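Long-range contacts in alpha-Amylase (Thermotoga maritima, PDB 2B5D), which belongs to glycoside hydrolase family 57, whose members are built on an incomplete beta/alpha barrel, here followed by a largely helical C-terminal region: residues L65-Q71 and D121-L125; T134-E138 and T381-V385; R257-Y262 and H355-E359; Q451-L456 and R487-Y492. All coordinates share one frame. Where two conformers were deposited one is given. Residues are numbered along the deposited sequence.

Contact 1. Residues L65-Q71 and D121-L125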
loop_
_atom_site.group_PDB
_atom_site.type_symbol
_atom_site.label_atom_id
_atom_site.label_comp_id
_atom_site.label_asym_id
_atom_site.label_seq_id
_atom_site.Cartn_x
_atom_site.Cartn_y
_atom_site.Cartn_z
ATOM N N LEU A 65 -10.127 5.006 -31.256
ATOM C CA LEU A 65 -9.532 5.725 -32.365
ATOM C C LEU A 65 -10.512 6.629 -33.071
ATOM O O LEU A 65 -10.132 7.623 -33.696
ATOM C CB LEU A 65 -8.944 4.740 -33.369
ATOM C CG LEU A 65 -7.687 4.007 -32.919
ATOM C CD1 LEU A 65 -7.264 3.035 -33.997
ATOM C CD2 LEU A 65 -6.604 5.015 -32.638
ATOM N N SER A 66 -11.782 6.247 -33.021
ATOM C CA SER A 66 -12.836 7.016 -33.658
ATOM C C SER A 66 -13.356 8.144 -32.763
ATOM O O SER A 66 -13.957 9.092 -33.275
ATOM C CB SER A 66 -13.988 6.096 -34.057
ATOM O OG SER A 66 -14.696 5.677 -32.911
ATOM N N SER A 67 -13.148 8.041 -31.452
ATOM C CA SER A 67 -13.611 9.070 -30.508
ATOM C C SER A 67 -12.943 10.413 -30.750
ATOM O O SER A 67 -11.745 10.564 -30.486
ATOM C CB SER A 67 -13.338 8.665 -29.064
ATOM O OG SER A 67 -13.285 9.833 -28.251
ATOM N N ARG A 68 -13.701 11.393 -31.231
ATOM C CA ARG A 68 -13.057 12.651 -31.666
ATOM C C ARG A 68 -12.585 13.609 -30.556
ATOM O O ARG A 68 -12.014 14.652 -30.844
ATOM C CB ARG A 68 -13.799 13.367 -32.812
ATOM C CG ARG A 68 -15.225 13.814 -32.557
ATOM C CD ARG A 68 -15.604 14.973 -33.522
ATOM N NE ARG A 68 -14.732 15.029 -34.716
ATOM C CZ ARG A 68 -14.890 14.303 -35.831
ATOM N NH1 ARG A 68 -15.903 13.436 -35.939
ATOM N NH2 ARG A 68 -14.025 14.439 -36.839
ATOM N N ASP A 69 -12.774 13.217 -29.302
ATOM C CA ASP A 69 -12.103 13.875 -28.182
ATOM C C ASP A 69 -10.686 13.329 -27.947
ATOM O O ASP A 69 -9.781 14.091 -27.578
ATOM C CB ASP A 69 -12.961 13.794 -26.923
ATOM C CG ASP A 69 -14.411 14.193 -27.196
ATOM O OD1 ASP A 69 -14.822 15.298 -26.759
ATOM O OD2 ASP A 69 -15.129 13.415 -27.888
ATOM N N LEU A 70 -10.493 12.024 -28.177
ATOM C CA LEU A 70 -9.159 11.415 -28.145
ATOM C C LEU A 70 -8.292 11.910 -29.303
ATOM O O LEU A 70 -7.098 12.154 -29.136
ATOM C CB LEU A 70 -9.240 9.882 -28.129
ATOM C CG LEU A 70 -9.132 9.045 -26.831
ATOM C CD1 LEU A 70 -9.046 9.835 -25.505
ATOM C CD2 LEU A 70 -10.248 7.976 -26.746
ATOM N N GLN A 71 -8.893 12.091 -30.470
ATOM C CA GLN A 71 -8.161 12.608 -31.617
ATOM C C GLN A 71 -7.626 14.029 -31.358
ATOM O O GLN A 71 -6.483 14.351 -31.722
ATOM C CB GLN A 71 -9.048 12.586 -32.864
ATOM C CG GLN A 71 -9.775 11.268 -33.096
ATOM C CD GLN A 71 -10.755 11.316 -34.262
ATOM O OE1 GLN A 71 -11.235 10.276 -34.724
ATOM N NE2 GLN A 71 -11.051 12.521 -34.747
ATOM N N ASP A 121 -8.144 13.364 -41.324
ATOM C CA ASP A 121 -8.949 14.170 -40.399
ATOM C C ASP A 121 -8.931 13.550 -39.010
ATOM O O ASP A 121 -9.929 13.609 -38.263
ATOM C CB ASP A 121 -10.400 14.355 -40.898
ATOM C CG ASP A 121 -11.106 15.557 -40.240
ATOM O OD1 ASP A 121 -12.311 15.444 -39.869
ATOM O OD2 ASP A 121 -10.447 16.619 -40.077
ATOM N N GLY A 122 -7.789 12.940 -38.680
ATOM C CA GLY A 122 -7.591 12.315 -37.386
ATOM C C GLY A 122 -8.345 11.028 -37.095
ATOM O O GLY A 122 -8.395 10.597 -35.938
ATOM N N ASN A 123 -8.963 10.426 -38.111
ATOM C CA ASN A 123 -9.449 9.054 -37.960
ATOM C C ASN A 123 -8.671 8.111 -38.853
ATOM O O ASN A 123 -8.872 8.059 -40.068
ATOM C CB ASN A 123 -10.970 8.863 -38.118
ATOM C CG ASN A 123 -11.458 7.504 -37.511
ATOM O OD1 ASN A 123 -12.657 7.246 -37.410
ATOM N ND2 ASN A 123 -10.512 6.659 -37.088
ATOM N N ILE A 124 -7.778 7.372 -38.208
ATOM C CA ILE A 124 -6.790 6.577 -38.900
ATOM C C ILE A 124 -7.387 5.220 -39.287
ATOM O O ILE A 124 -6.791 4.492 -40.058
ATOM C CB ILE A 124 -5.481 6.456 -38.070
ATOM C CG1 ILE A 124 -5.735 5.701 -36.762
ATOM C CG2 ILE A 124 -4.866 7.850 -37.827
ATOM C CD1 ILE A 124 -4.489 5.365 -35.998
ATOM N N LEU A 125 -8.570 4.924 -38.748
ATOM C CA LEU A 125 -9.403 3.815 -39.180
ATOM C C LEU A 125 -9.752 3.896 -40.664
ATOM O O LEU A 125 -9.864 2.857 -41.349
ATOM C CB LEU A 125 -10.697 3.735 -38.358
ATOM C CG LEU A 125 -10.551 3.223 -36.928
ATOM C CD1 LEU A 125 -11.902 3.049 -36.283
ATOM C CD2 LEU A 125 -9.750 1.929 -36.855
#
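Leu65 sits near the C-terminal end of helix 59-66 in an m,t rotamer that brings its isobutyl end against Leu125 and Ile124: the closest pairs are Leu65 CD1 to Leu125 CD2 at 3.9 Å and Leu65 CD2 to Ile124 CD1 at 4.0 Å. Ile124 starts off sideways, but its p,t conformation carries CD1 back to the leucine. At the other end, Asp121 and Gly122 both have positive phi, and Asp121 is the C-prime residue of the Schellman motif that ends helix 97-119. Gln71, with chi1 m and chi2 t, brings the end of its side chain up to the Gly122 carbonyl. Arg68 begins p,t and then bends at chi3 near 20°, so that NH2 comes 3.6 Å from Asp121 OD1, a long salt bridge between two exposed side chains. Ser66 turns its p hydroxyl back to Met62 O. Helix 27-47 closes the greasy side, with Ile34 against Leu65 and Tyr38 and Leu42 against Ile124, while Phe117 of helix 97-119 touches both Ile124 and Gln71.

Contact 2. Residues T134-E138 and T381-V385; sequences TGKLE and TASEV
Residues 134-138 leave a helix and enter a strand. Thr134 ends near helical angles, Gly135 swings to phi/psi 89/-5, where a CB would jam against the preceding carbonyl, Lys136 returns to -76/-31, and Leu137 (-113/142) and Glu138 (-128/122) are extended. Thr134 OG1 accepts from Lys136 N at 3.3 Å, an ST turn. In 381-385, Thr381 (-97/169) is the N-cap of helix 382-388, and 382-385 are helical. The backbones come closest at Glu138 and Thr381, with CA atoms 6.2 Å apart.

Glu138 (chi1 t, chi2 p) points at the helix start. Its CB rests 3.7 Å from Thr381 CB, and its CD comes 3.3 Å from Ser383 OG, though the carboxylate makes no hydrogen bond to that hydroxyl. Thr381, chi1 p, lays CG2 3.7 Å from Lys136 O and 3.9 Å from Gly135 O. Water 1 bridges the segments, donating to Gly135 O at 2.8 Å and lying 2.7 Å from Thr381 OG1. Glu384 folds back so that its OE1 accepts from Thr381 N at 2.9 Å, while its OE2 forms a salt bridge with Arg52.

Lys136 and Glu138 bond to the backbone of strand 53-57, whose Thr54 touches Glu138 and Thr381. Here a helix that ends at a positive-phi glycine leads into strand 137-142, a parallel strand of the beta/alpha barrel, and meets the N-cap of another helix.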
loop_
_atom_site.group_PDB
_atom_site.type_symbol
_atom_site.label_atom_id
_atom_site.label_comp_id
_atom_site.label_asym_id
_atom_site.label_seq_id
_atom_site.Cartn_x
_atom_site.Cartn_y
_atom_site.Cartn_z
ATOM N N THR A 134 -8.270 -2.446 -50.959
ATOM C CA THR A 134 -7.316 -2.958 -51.941
ATOM C C THR A 134 -7.150 -4.468 -51.899
ATOM O O THR A 134 -6.759 -5.054 -52.903
ATOM C CB THR A 134 -5.919 -2.277 -51.860
ATOM O OG1 THR A 134 -5.184 -2.784 -50.726
ATOM C CG2 THR A 134 -6.050 -0.741 -51.790
ATOM N N GLY A 135 -7.451 -5.111 -50.769
ATOM C CA GLY A 135 -7.248 -6.564 -50.641
ATOM C C GLY A 135 -5.855 -6.948 -50.150
ATOM O O GLY A 135 -5.565 -8.117 -49.896
ATOM N N LYS A 136 -4.991 -5.957 -49.998
ATOM C CA LYS A 136 -3.651 -6.154 -49.462
ATOM C C LYS A 136 -3.697 -6.345 -47.944
ATOM O O LYS A 136 -2.856 -7.066 -47.369
ATOM C CB LYS A 136 -2.766 -4.957 -49.810
ATOM C CG LYS A 136 -2.743 -4.597 -51.297
ATOM C CD LYS A 136 -1.551 -3.709 -51.649
ATOM C CE LYS A 136 -1.915 -2.219 -51.571
ATOM N NZ LYS A 136 -1.406 -1.480 -52.781
ATOM N N LEU A 137 -4.678 -5.706 -47.310
ATOM C CA LEU A 137 -4.912 -5.851 -45.877
ATOM C C LEU A 137 -6.246 -6.557 -45.656
ATOM O O LEU A 137 -7.212 -6.335 -46.396
ATOM C CB LEU A 137 -4.937 -4.486 -45.189
ATOM C CG LEU A 137 -5.024 -4.466 -43.667
ATOM C CD1 LEU A 137 -3.711 -5.010 -43.016
ATOM C CD2 LEU A 137 -5.268 -3.061 -43.240
ATOM N N GLU A 138 -6.267 -7.416 -44.641
ATOM C CA GLU A 138 -7.447 -8.106 -44.176
ATOM C C GLU A 138 -7.504 -7.842 -42.653
ATOM O O GLU A 138 -6.518 -8.093 -41.915
ATOM C CB GLU A 138 -7.334 -9.600 -44.550
ATOM C CG GLU A 138 -8.242 -10.583 -43.849
ATOM C CD GLU A 138 -9.720 -10.444 -44.222
ATOM O OE1 GLU A 138 -10.508 -11.238 -43.670
ATOM O OE2 GLU A 138 -10.124 -9.565 -45.031
ATOM N N THR A 381 -3.202 -13.204 -47.327
ATOM C CA THR A 381 -4.045 -12.821 -46.182
ATOM C C THR A 381 -4.886 -14.049 -45.895
ATOM O O THR A 381 -4.941 -14.959 -46.707
ATOM C CB THR A 381 -4.975 -11.646 -46.489
ATOM O OG1 THR A 381 -6.018 -12.117 -47.347
ATOM C CG2 THR A 381 -4.223 -10.502 -47.125
ATOM N N ALA A 382 -5.575 -14.070 -44.769
ATOM C CA ALA A 382 -6.329 -15.243 -44.386
ATOM C C ALA A 382 -7.599 -15.434 -45.250
ATOM O O ALA A 382 -8.047 -16.554 -45.479
ATOM C CB ALA A 382 -6.669 -15.164 -42.941
ATOM N N SER A 383 -8.184 -14.337 -45.714
ATOM C CA SER A 383 -9.372 -14.444 -46.537
ATOM C C SER A 383 -8.985 -14.920 -47.960
ATOM O O SER A 383 -9.739 -15.668 -48.565
ATOM C CB SER A 383 -10.085 -13.117 -46.593
ATOM O OG SER A 383 -9.123 -12.144 -46.943
ATOM N N GLU A 384 -7.806 -14.537 -48.470
ATOM C CA GLU A 384 -7.287 -15.152 -49.709
ATOM C C GLU A 384 -7.188 -16.659 -49.601
ATOM O O GLU A 384 -7.560 -17.382 -50.525
ATOM C CB GLU A 384 -5.917 -14.634 -50.074
ATOM C CG GLU A 384 -5.929 -13.343 -50.826
ATOM C CD GLU A 384 -4.546 -12.739 -50.910
ATOM O OE1 GLU A 384 -3.633 -13.262 -50.212
ATOM O OE2 GLU A 384 -4.365 -11.743 -51.664
ATOM N N VAL A 385 -6.673 -17.158 -48.487
ATOM C CA VAL A 385 -6.576 -18.593 -48.398
ATOM C C VAL A 385 -7.898 -19.352 -48.314
ATOM O O VAL A 385 -8.020 -20.402 -48.924
ATOM C CB VAL A 385 -5.388 -19.148 -47.505
ATOM C CG1 VAL A 385 -4.520 -18.038 -46.902
ATOM C CG2 VAL A 385 -5.817 -20.274 -46.537
HETATM O O HOH W 1 -7.156 -10.048 -48.594
#

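Contact 3. Residues R257-Y262 and H355-E359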
loop_
_atom_site.group_PDB
_atom_site.type_symbol
_atom_site.label_atom_id
_atom_site.label_comp_id
_atom_site.label_asym_id
_atom_site.label_seq_id
_atom_site.Cartn_x
_atom_site.Cartn_y
_atom_site.Cartn_z
ATOM N N ARG A 257 22.537 -3.425 -31.520
ATOM C CA ARG A 257 22.438 -2.226 -32.424
ATOM C C ARG A 257 21.069 -1.572 -32.397
ATOM O O ARG A 257 20.834 -0.535 -33.048
ATOM C CB ARG A 257 22.726 -2.592 -33.892
ATOM C CG ARG A 257 24.165 -3.046 -34.188
ATOM C CD ARG A 257 24.229 -3.684 -35.563
ATOM N NE ARG A 257 23.764 -5.068 -35.526
ATOM C CZ ARG A 257 23.802 -5.917 -36.551
ATOM N NH1 ARG A 257 23.338 -7.154 -36.394
ATOM N NH2 ARG A 257 24.285 -5.526 -37.728
ATOM N N TYR A 258 20.138 -2.211 -31.695
ATOM C CA TYR A 258 18.765 -1.740 -31.693
ATOM C C TYR A 258 18.519 -0.736 -30.567
ATOM O O TYR A 258 19.184 -0.762 -29.531
ATOM C CB TYR A 258 17.780 -2.912 -31.628
ATOM C CG TYR A 258 17.571 -3.672 -32.936
ATOM C CD1 TYR A 258 17.491 -5.050 -32.936
ATOM C CD2 TYR A 258 17.453 -3.007 -34.153
ATOM C CE1 TYR A 258 17.300 -5.755 -34.101
ATOM C CE2 TYR A 258 17.255 -3.696 -35.337
ATOM C CZ TYR A 258 17.176 -5.066 -35.308
ATOM O OH TYR A 258 16.976 -5.780 -36.477
ATOM N N ARG A 259 17.548 0.144 -30.790
ATOM C CA ARG A 259 17.221 1.210 -29.856
ATOM C C ARG A 259 16.717 0.654 -28.527
ATOM O O ARG A 259 15.815 -0.204 -28.490
ATOM C CB ARG A 259 16.217 2.137 -30.524
ATOM C CG ARG A 259 15.967 3.479 -29.877
ATOM C CD ARG A 259 14.535 3.439 -29.458
ATOM N NE ARG A 259 13.825 4.621 -29.870
ATOM C CZ ARG A 259 12.509 4.762 -29.764
ATOM N NH1 ARG A 259 11.925 5.883 -30.157
ATOM N NH2 ARG A 259 11.777 3.783 -29.264
ATOM N N GLU A 260 17.325 1.143 -27.445
ATOM C CA GLU A 260 17.001 0.767 -26.072
ATOM C C GLU A 260 15.699 1.422 -25.622
ATOM O O GLU A 260 15.536 2.637 -25.735
ATOM C CB GLU A 260 18.152 1.169 -25.155
ATOM C CG GLU A 260 17.878 1.010 -23.670
ATOM C CD GLU A 260 17.657 -0.434 -23.270
ATOM O OE1 GLU A 260 16.546 -0.752 -22.804
ATOM O OE2 GLU A 260 18.588 -1.255 -23.441
ATOM N N PHE A 261 14.771 0.618 -25.106
ATOM C CA PHE A 261 13.447 1.113 -24.742
ATOM C C PHE A 261 13.495 1.940 -23.457
ATOM O O PHE A 261 12.895 3.017 -23.378
ATOM C CB PHE A 261 12.450 -0.041 -24.609
ATOM C CG PHE A 261 11.031 0.410 -24.382
ATOM C CD1 PHE A 261 10.232 0.797 -25.446
ATOM C CD2 PHE A 261 10.498 0.452 -23.094
ATOM C CE1 PHE A 261 8.934 1.226 -25.233
ATOM C CE2 PHE A 261 9.204 0.877 -22.870
ATOM C CZ PHE A 261 8.416 1.261 -23.934
ATOM N N TYR A 262 14.249 1.439 -22.484
ATOM C CA TYR A 262 14.264 1.962 -21.119
ATOM C C TYR A 262 15.345 3.004 -20.853
ATOM O O TYR A 262 15.931 3.041 -19.755
ATOM C CB TYR A 262 14.388 0.805 -20.117
ATOM C CG TYR A 262 13.212 -0.118 -20.180
ATOM C CD1 TYR A 262 13.345 -1.407 -20.697
ATOM C CD2 TYR A 262 11.942 0.326 -19.783
ATOM C CE1 TYR A 262 12.248 -2.256 -20.780
ATOM C CE2 TYR A 262 10.834 -0.507 -19.859
ATOM C CZ TYR A 262 10.990 -1.801 -20.352
ATOM O OH TYR A 262 9.888 -2.638 -20.421
ATOM N N HIS A 355 6.815 -0.451 -31.199
ATOM C CA HIS A 355 6.721 0.046 -29.844
ATOM C C HIS A 355 7.705 -0.607 -28.882
ATOM O O HIS A 355 8.600 0.073 -28.391
ATOM C CB HIS A 355 5.279 0.079 -29.321
ATOM C CG HIS A 355 5.153 0.697 -27.960
ATOM N ND1 HIS A 355 5.486 2.015 -27.706
ATOM C CD2 HIS A 355 4.775 0.164 -26.772
ATOM C CE1 HIS A 355 5.305 2.266 -26.420
ATOM N NE2 HIS A 355 4.880 1.159 -25.833
ATOM N N TRP A 356 7.566 -1.898 -28.600
ATOM C CA TRP A 356 8.609 -2.611 -27.852
ATOM C C TRP A 356 9.933 -2.627 -28.616
ATOM O O TRP A 356 10.998 -2.406 -28.037
ATOM C CB TRP A 356 8.163 -4.038 -27.523
ATOM C CG TRP A 356 7.133 -4.003 -26.479
ATOM C CD1 TRP A 356 5.775 -4.160 -26.635
ATOM C CD2 TRP A 356 7.356 -3.696 -25.091
ATOM N NE1 TRP A 356 5.142 -3.998 -25.413
ATOM C CE2 TRP A 356 6.085 -3.715 -24.450
ATOM C CE3 TRP A 356 8.511 -3.416 -24.323
ATOM C CZ2 TRP A 356 5.939 -3.470 -23.073
ATOM C CZ3 TRP A 356 8.368 -3.179 -22.963
ATOM C CH2 TRP A 356 7.088 -3.209 -22.348
ATOM N N TRP A 357 9.829 -2.857 -29.920
ATOM C CA TRP A 357 10.933 -2.905 -30.834
ATOM C C TRP A 357 10.760 -1.776 -31.827
ATOM O O TRP A 357 9.919 -1.845 -32.717
ATOM C CB TRP A 357 10.884 -4.238 -31.566
ATOM C CG TRP A 357 12.039 -4.561 -32.451
ATOM C CD1 TRP A 357 13.324 -4.103 -32.350
ATOM C CD2 TRP A 357 12.030 -5.482 -33.538
ATOM N NE1 TRP A 357 14.110 -4.658 -33.323
ATOM C CE2 TRP A 357 13.343 -5.513 -34.070
ATOM C CE3 TRP A 357 11.037 -6.283 -34.125
ATOM C CZ2 TRP A 357 13.686 -6.318 -35.159
ATOM C CZ3 TRP A 357 11.383 -7.074 -35.201
ATOM C CH2 TRP A 357 12.687 -7.088 -35.704
ATOM N N PHE A 358 11.581 -0.750 -31.686
ATOM C CA PHE A 358 11.435 0.498 -32.451
ATOM C C PHE A 358 11.517 0.265 -33.962
ATOM O O PHE A 358 10.815 0.904 -34.737
ATOM C CB PHE A 358 12.522 1.490 -31.972
ATOM C CG PHE A 358 12.621 2.757 -32.777
ATOM C CD1 PHE A 358 11.567 3.657 -32.832
ATOM C CD2 PHE A 358 13.796 3.067 -33.450
ATOM C CE1 PHE A 358 11.678 4.841 -33.554
ATOM C CE2 PHE A 358 13.921 4.241 -34.177
ATOM C CZ PHE A 358 12.871 5.136 -34.224
ATOM N N GLU A 359 12.374 -0.673 -34.350
ATOM C CA GLU A 359 12.709 -0.947 -35.740
ATOM C C GLU A 359 11.797 -2.008 -36.347
ATOM O O GLU A 359 11.978 -2.387 -37.500
ATOM C CB GLU A 359 14.173 -1.416 -35.828
ATOM C CG GLU A 359 15.210 -0.397 -35.294
ATOM C CD GLU A 359 15.455 -0.468 -33.782
ATOM O OE1 GLU A 359 14.634 -1.066 -33.063
ATOM O OE2 GLU A 359 16.484 0.064 -33.305
HETATM O O HOH W 2 14.140 -1.253 -30.620
#
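Follow the two segments in opposite directions and their surfaces interlock: Tyr258 faces Glu359, Arg259 faces Phe358 and Phe261 faces Trp356, the paired CA atoms 6.4 to 7.3 Å apart. Phe261 is one bump. It fits into the corner formed by the rings of Trp356 and His355, stacking face-to-face but offset on the six-membered ring of Trp356 (centroids 5.0 Å apart, planes at 30°) and driving its edge into the face of His355 (centroids 5.4 Å apart, planes at 86°). Tyr262 lies beside this aromatic cluster, its OH 3.0 Å from Trp356 CZ3, at the indole edge. The first segment lies in a loop after barrel strand 233-236; the second runs from the end of helix 352-356, which follows strand 343-349. The contact thus ties together two excursions from the C-terminal side of the barrel, where beta/alpha barrels generally carry their sites. Next along, the Arg259 guanidinium lies flat on Phe358, with CZ 3.8 Å from the ring centroid, a cation-pi stack, and hands NH1 to Tyr106. Another hollow lies under Tyr258: the five-membered ring of Trp357 meets that ring's face edge-to-face (T-shaped), centroids 4.5 Å apart and planes at 79°. Glu359 fills the gap beside it, its OE2 accepting a hydrogen bond from Arg259 N at 2.7 Å, while water 2 bridges the segments, donating to Arg259 O (2.9 Å) and Glu359 OE1 (2.5 Å) and accepting from Phe358 N (2.8 Å).

Contact 4. Residues Q451-L456 and R487-Y492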
loop_
_atom_site.group_PDB
_atom_site.type_symbol
_atom_site.label_atom_id
_atom_site.label_comp_id
_atom_site.label_asym_id
_atom_site.label_seq_id
_atom_site.Cartn_x
_atom_site.Cartn_y
_atom_site.Cartn_z
ATOM N N GLN A 451 -26.454 0.726 -20.579
ATOM C CA GLN A 451 -25.246 1.073 -19.819
ATOM C C GLN A 451 -24.888 -0.056 -18.868
ATOM O O GLN A 451 -23.712 -0.365 -18.677
ATOM C CB GLN A 451 -25.396 2.426 -19.077
ATOM C CG GLN A 451 -24.068 3.044 -18.609
ATOM C CD GLN A 451 -23.206 3.472 -19.763
ATOM O OE1 GLN A 451 -23.718 3.963 -20.777
ATOM N NE2 GLN A 451 -21.883 3.300 -19.628
ATOM N N MET A 452 -25.876 -0.732 -18.318
ATOM C CA MET A 452 -25.529 -1.925 -17.568
ATOM C C MET A 452 -24.685 -2.928 -18.390
ATOM O O MET A 452 -23.682 -3.452 -17.901
ATOM C CB MET A 452 -26.759 -2.581 -16.979
ATOM C CG MET A 452 -27.292 -1.783 -15.801
ATOM S SD MET A 452 -28.973 -2.287 -15.344
ATOM C CE MET A 452 -28.682 -3.814 -14.416
ATOM N N LEU A 453 -25.057 -3.142 -19.653
ATOM C CA LEU A 453 -24.363 -4.130 -20.478
ATOM C C LEU A 453 -22.936 -3.691 -20.779
ATOM O O LEU A 453 -22.016 -4.509 -20.763
ATOM C CB LEU A 453 -25.138 -4.437 -21.780
ATOM C CG LEU A 453 -24.593 -5.583 -22.645
ATOM C CD1 LEU A 453 -24.516 -6.937 -21.854
ATOM C CD2 LEU A 453 -25.440 -5.713 -23.950
ATOM N N ARG A 454 -22.770 -2.403 -21.042
ATOM C CA ARG A 454 -21.460 -1.808 -21.214
ATOM C C ARG A 454 -20.564 -1.999 -20.007
ATOM O O ARG A 454 -19.409 -2.376 -20.132
ATOM C CB ARG A 454 -21.627 -0.329 -21.432
ATOM C CG ARG A 454 -22.415 -0.018 -22.646
ATOM C CD ARG A 454 -22.268 1.503 -22.967
ATOM N NE ARG A 454 -23.043 1.989 -24.106
ATOM C CZ ARG A 454 -24.263 2.535 -24.051
ATOM N NH1 ARG A 454 -24.908 2.649 -22.906
ATOM N NH2 ARG A 454 -24.848 2.964 -25.173
ATOM N N GLU A 455 -21.131 -1.742 -18.837
ATOM C CA GLU A 455 -20.455 -1.886 -17.566
ATOM C C GLU A 455 -20.011 -3.341 -17.369
ATOM O O GLU A 455 -18.847 -3.623 -16.978
ATOM C CB GLU A 455 -21.388 -1.404 -16.409
ATOM C CG GLU A 455 -21.584 0.141 -16.290
ATOM C CD GLU A 455 -20.250 0.885 -16.438
ATOM O OE1 GLU A 455 -20.191 1.938 -17.119
ATOM O OE2 GLU A 455 -19.243 0.403 -15.889
ATOM N N LEU A 456 -20.934 -4.253 -17.621
ATOM C CA LEU A 456 -20.684 -5.703 -17.567
ATOM C C LEU A 456 -19.563 -6.135 -18.535
ATOM O O LEU A 456 -18.762 -6.962 -18.180
ATOM C CB LEU A 456 -21.964 -6.508 -17.903
ATOM C CG LEU A 456 -21.788 -8.024 -18.182
ATOM C CD1 LEU A 456 -21.194 -8.790 -16.986
ATOM C CD2 LEU A 456 -23.046 -8.720 -18.666
ATOM N N ARG A 487 -20.466 0.393 -10.798
ATOM C CA ARG A 487 -21.330 1.150 -11.667
ATOM C C ARG A 487 -22.553 0.318 -12.109
ATOM O O ARG A 487 -23.698 0.817 -12.127
ATOM C CB ARG A 487 -20.528 1.674 -12.867
ATOM C CG ARG A 487 -19.496 2.712 -12.477
ATOM C CD ARG A 487 -18.851 3.399 -13.671
ATOM N NE ARG A 487 -17.955 4.482 -13.211
ATOM C CZ ARG A 487 -16.859 4.927 -13.842
ATOM N NH1 ARG A 487 -16.444 4.369 -14.991
ATOM N NH2 ARG A 487 -16.146 5.941 -13.319
ATOM N N PHE A 488 -22.326 -0.964 -12.427
ATOM C CA PHE A 488 -23.415 -1.843 -12.836
ATOM C C PHE A 488 -24.423 -2.022 -11.700
ATOM O O PHE A 488 -25.645 -1.989 -11.933
ATOM C CB PHE A 488 -22.876 -3.209 -13.321
ATOM C CG PHE A 488 -23.953 -4.234 -13.640
ATOM C CD1 PHE A 488 -24.274 -4.541 -14.975
ATOM C CD2 PHE A 488 -24.609 -4.905 -12.625
ATOM C CE1 PHE A 488 -25.249 -5.483 -15.284
ATOM C CE2 PHE A 488 -25.588 -5.852 -12.914
ATOM C CZ PHE A 488 -25.914 -6.145 -14.259
ATOM N N LEU A 489 -23.930 -2.237 -10.481
ATOM C CA LEU A 489 -24.827 -2.467 -9.358
ATOM C C LEU A 489 -25.657 -1.226 -8.980
ATOM O O LEU A 489 -26.823 -1.340 -8.577
ATOM C CB LEU A 489 -24.054 -2.930 -8.146
ATOM C CG LEU A 489 -23.255 -4.208 -8.258
ATOM C CD1 LEU A 489 -22.260 -4.298 -7.090
ATOM C CD2 LEU A 489 -24.163 -5.418 -8.259
ATOM N N ASN A 490 -25.043 -0.053 -9.099
ATOM C CA ASN A 490 -25.753 1.194 -8.942
ATOM C C ASN A 490 -26.908 1.287 -9.894
ATOM O O ASN A 490 -28.010 1.621 -9.484
ATOM C CB ASN A 490 -24.839 2.408 -9.134
ATOM C CG ASN A 490 -23.904 2.616 -7.966
ATOM O OD1 ASN A 490 -24.099 2.057 -6.883
ATOM N ND2 ASN A 490 -22.853 3.385 -8.195
ATOM N N LEU A 491 -26.678 1.010 -11.170
ATOM C CA LEU A 491 -27.792 1.089 -12.115
ATOM C C LEU A 491 -28.840 0.019 -11.825
ATOM O O LEU A 491 -30.038 0.251 -11.964
ATOM C CB LEU A 491 -27.313 1.002 -13.548
ATOM C CG LEU A 491 -26.305 2.033 -13.986
ATOM C CD1 LEU A 491 -25.433 1.416 -15.081
ATOM C CD2 LEU A 491 -26.986 3.285 -14.459
ATOM N N TYR A 492 -28.385 -1.155 -11.420
ATOM C CA TYR A 492 -29.285 -2.250 -11.148
ATOM C C TYR A 492 -30.236 -1.832 -10.048
ATOM O O TYR A 492 -31.460 -2.045 -10.156
ATOM C CB TYR A 492 -28.508 -3.503 -10.742
ATOM C CG TYR A 492 -29.380 -4.639 -10.306
ATOM C CD1 TYR A 492 -30.066 -5.414 -11.250
ATOM C CD2 TYR A 492 -29.553 -4.944 -8.945
ATOM C CE1 TYR A 492 -30.892 -6.469 -10.857
ATOM C CE2 TYR A 492 -30.383 -5.987 -8.536
ATOM C CZ TYR A 492 -31.055 -6.748 -9.503
ATOM O OH TYR A 492 -31.874 -7.805 -9.127
#
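Met452 lays its terminal methyl over the face of Phe488, with CE 4.0 Å from the ring centroid and 26° off the normal, a CH-pi contact; SD follows obliquely at 5.2 Å from the same centroid, making this a Met-aromatic pair. It lies between helices 443-458 and 473-496 of the C-terminal region, nearly antiparallel, the axes of 451-456 and 487-492 approaching to 8.9 Å at 157°. The same methionine fits against the next turn, CG 3.6 Å from Leu491 CB and CE 3.7 Å from Tyr492 CB. Leu433 of helix 418-436 touches both Met452 and Tyr492, and Met426 of that helix packs on Phe488, so a third helix shares this apolar seam. Toward the other edge, Glu455 sets CB 3.9 Å from Phe488 CB and OE2 3.5 Å from Arg487 CB, while the Arg487 guanidinium heads off to a salt bridge with Asp512. The helices are tightest where Phe488 CD1 comes 3.2 Å from Met452 O, a carbonyl that also accepts from Leu456 N at 2.9 Å.

Overall arrangement
Contact 1 closes first along the chain. Contact 2 then spans a long excursion from strand 137-142 to helix 382-388, and contact 3 is nested inside it; contact 4 comes last. Contacts 1, 2 and 3 belong to the barrel part of the fold, their centres 25 to 29 Å apart: contact 1 joins helix ends, contact 2 meets the sheet itself, and contact 3 joins a loop after strand 233-236 to the end of helix 352-356, which follows strand 343-349. Helix 27-47 links contacts 1 and 3, touching both. Contact 4 lies in the helical C-terminal region, its centre 41 Å from that of contact 3, across the chain's centre. None touches another directly.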